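Local coordinates for protein IWS1 (Encephalitozoon cuniculi, PDB 2XPP) that probably acts as a transcription factor in the regulation of RNA polymerase II transcription, through a conserved helical domain of the TFIIS N-terminal type, at residues Glu71-Pro74 against Asp75-Pro79. Residues are numbered along the deposited sequence; the frame is centred on the assembly and turned at random.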
ATOM      1  N   GLU A  71       5.136  -0.502  -4.037  1.00 12.06           N
ATOM      2  CA  GLU A  71       6.604  -0.478  -3.850  1.00 11.71           C
ATOM      3  C   GLU A  71       7.387  -0.369  -5.160  1.00 12.45           C
ATOM      4  O   GLU A  71       6.818  -0.699  -6.265  1.00 12.12           O
ATOM      5  CB  GLU A  71       7.044  -1.694  -3.054  1.00 12.96           C
ATOM      6  CG  GLU A  71       6.777  -1.501  -1.573  1.00 14.52           C
ATOM      7  CD  GLU A  71       7.237  -2.703  -0.752  1.00 17.62           C
ATOM      8  OE1 GLU A  71       7.082  -3.867  -1.214  1.00 17.51           O
ATOM      9  OE2 GLU A  71       7.832  -2.506   0.337  1.00 20.11           O
ATOM     10  N   PRO A  72       8.643   0.110  -5.085  1.00 13.29           N
ATOM     11  CA  PRO A  72       9.429   0.157  -6.339  1.00 14.07           C
ATOM     12  C   PRO A  72       9.603  -1.237  -6.943  1.00 14.45           C
ATOM     13  O   PRO A  72       9.639  -2.245  -6.227  1.00 14.31           O
ATOM     14  CB  PRO A  72      10.805   0.662  -5.900  1.00 15.82           C
ATOM     15  CG  PRO A  72      10.552   1.281  -4.529  1.00 15.54           C
ATOM     16  CD  PRO A  72       9.437   0.542  -3.916  1.00 14.66           C
ATOM     17  N   LEU A  73       9.699  -1.253  -8.245  1.00 15.25           N
ATOM     18  CA  LEU A  73      10.175  -2.429  -8.975  1.00 16.80           C
ATOM     19  C   LEU A  73      11.653  -2.771  -8.655  1.00 16.71           C
ATOM     20  O   LEU A  73      12.407  -1.918  -8.144  1.00 16.60           O
ATOM     21  CB  LEU A  73      10.031  -2.191 -10.486  1.00 17.04           C
ATOM     22  CG  LEU A  73       8.553  -2.442 -10.782  1.00 21.53           C
ATOM     23  CD1 LEU A  73       7.685  -1.191 -10.624  1.00 19.99           C
ATOM     24  CD2 LEU A  73       8.333  -3.150 -12.085  1.00 24.66           C
ATOM     25  N   PRO A  74      12.088  -4.028  -8.956  1.00 17.15           N
ATOM     26  CA  PRO A  74      13.475  -4.406  -8.724  1.00 18.72           C
ATOM     27  C   PRO A  74      14.542  -3.457  -9.296  1.00 18.77           C
ATOM     28  O   PRO A  74      15.660  -3.366  -8.751  1.00 19.35           O
ATOM     29  CB  PRO A  74      13.577  -5.828  -9.343  1.00 19.70           C
ATOM     30  CG  PRO A  74      12.177  -6.340  -9.251  1.00 19.29           C
ATOM     31  CD  PRO A  74      11.301  -5.141  -9.527  1.00 18.19           C
ATOM     32  N   ASP A  75      14.238  -2.757 -10.384  1.00 17.82           N
ATOM     33  CA  ASP A  75      15.194  -1.857 -11.019  1.00 19.45           C
ATOM     34  C   ASP A  75      15.100  -0.415 -10.479  1.00 19.06           C
ATOM     35  O   ASP A  75      15.699   0.505 -11.051  1.00 21.18           O
ATOM     36  CB  ASP A  75      15.029  -1.877 -12.546  1.00 20.07           C
ATOM     37  CG  ASP A  75      13.700  -1.249 -13.007  1.00 17.93           C
ATOM     38  OD1 ASP A  75      12.869  -0.844 -12.169  1.00 17.55           O
ATOM     39  OD2 ASP A  75      13.467  -1.230 -14.233  1.00 19.73           O
ATOM     40  N   LYS A  76      14.400  -0.251  -9.359  1.00 18.59           N
ATOM     41  CA  LYS A  76      14.194   1.050  -8.671  1.00 18.90           C
ATOM     42  C   LYS A  76      13.109   1.924  -9.274  1.00 19.12           C
ATOM     43  O   LYS A  76      12.763   2.988  -8.689  1.00 18.92           O
ATOM     44  CB  LYS A  76      15.474   1.889  -8.608  1.00 20.30           C
ATOM     45  CG  LYS A  76      16.600   1.206  -7.855  1.00 23.23           C
ATOM     46  CD  LYS A  76      17.841   2.102  -7.693  1.00 26.96           C
ATOM     47  CE  LYS A  76      18.776   1.975  -8.807  1.00 30.54           C
ATOM     48  NZ  LYS A  76      19.887   2.967  -8.642  1.00 31.89           N
ATOM     49  N   SER A  77      12.565   1.514 -10.411  1.00 17.66           N
ATOM     50  CA  SER A  77      11.489   2.308 -11.012  1.00 17.33           C
ATOM     51  C   SER A  77      10.180   2.216 -10.210  1.00 16.35           C
ATOM     52  O   SER A  77       9.993   1.300  -9.433  1.00 14.94           O
ATOM     53  CB  SER A  77      11.220   1.898 -12.463  1.00 19.07           C
ATOM     54  OG  SER A  77      10.751   0.569 -12.536  1.00 18.70           O
ATOM     55  N   MET A  78       9.283   3.180 -10.395  1.00 16.55           N
ATOM     56  CA  MET A  78       7.997   3.116  -9.671  1.00 15.27           C
ATOM     57  C   MET A  78       6.894   2.571 -10.583  1.00 14.06           C
ATOM     58  O   MET A  78       6.941   2.776 -11.806  1.00 15.33           O
ATOM     59  CB  MET A  78       7.604   4.497  -9.129  1.00 17.21           C
ATOM     60  CG  MET A  78       8.609   5.078  -8.132  1.00 19.74           C
ATOM     61  SD  MET A  78       8.860   4.100  -6.647  1.00 20.22           S
ATOM     62  CE  MET A  78       7.305   4.343  -5.747  1.00 20.46           C
ATOM     63  N   PRO A  79       5.858   1.958  -9.976  1.00 13.00           N
ATOM     64  CA  PRO A  79       4.729   1.529 -10.806  1.00 14.22           C
ATOM     65  C   PRO A  79       4.041   2.681 -11.487  1.00 14.65           C
ATOM     66  O   PRO A  79       4.124   3.832 -11.004  1.00 14.36           O
ATOM     67  CB  PRO A  79       3.753   0.902  -9.805  1.00 13.65           C
ATOM     68  CG  PRO A  79       4.351   1.040  -8.480  1.00 16.29           C
ATOM     69  CD  PRO A  79       5.691   1.649  -8.543  1.00 13.45           C
TER
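L73 and S77 pair through their backbones, L73 N donating to S77 O at 2.8 Å and meeting that carbonyl nearly end-on (C=O...N 165°). The bond closes the five residues L73-S77 into a tight loop whose bend is a type I beta turn from L73 to K76, held by K76 N to L73 O (2.9 Å), with the donor lifted 49° out of the carbonyl plane. Just past the turn, S77 gives D75 OD1 two donors: S77 OG reaches its syn lone pair at 2.6 Å, whereas S77 N approaches from above the carboxylate plane at 3.0 Å, making an Asx turn. With chi1 at 68°, D75 CG sits between the backbone N and the carbonyl carbon, which turns OD1 toward S77; OD2 is held by N28 of helix 5-30. L73 CB lies 3.5 Å from S77 OG, and L73 CD1 meets P79 CD at 4.0 Å. P72 and M78 lie side by side, P72 CG touching M78 SD at 3.9 Å; M78 also packs on F112 and Y113. Donors on both carboxylate oxygens should fix the rotation of D75 and favour its ionised form. The D75-N28 bond joins the linker between helices 62-70 and 81-92 to helix 5-30.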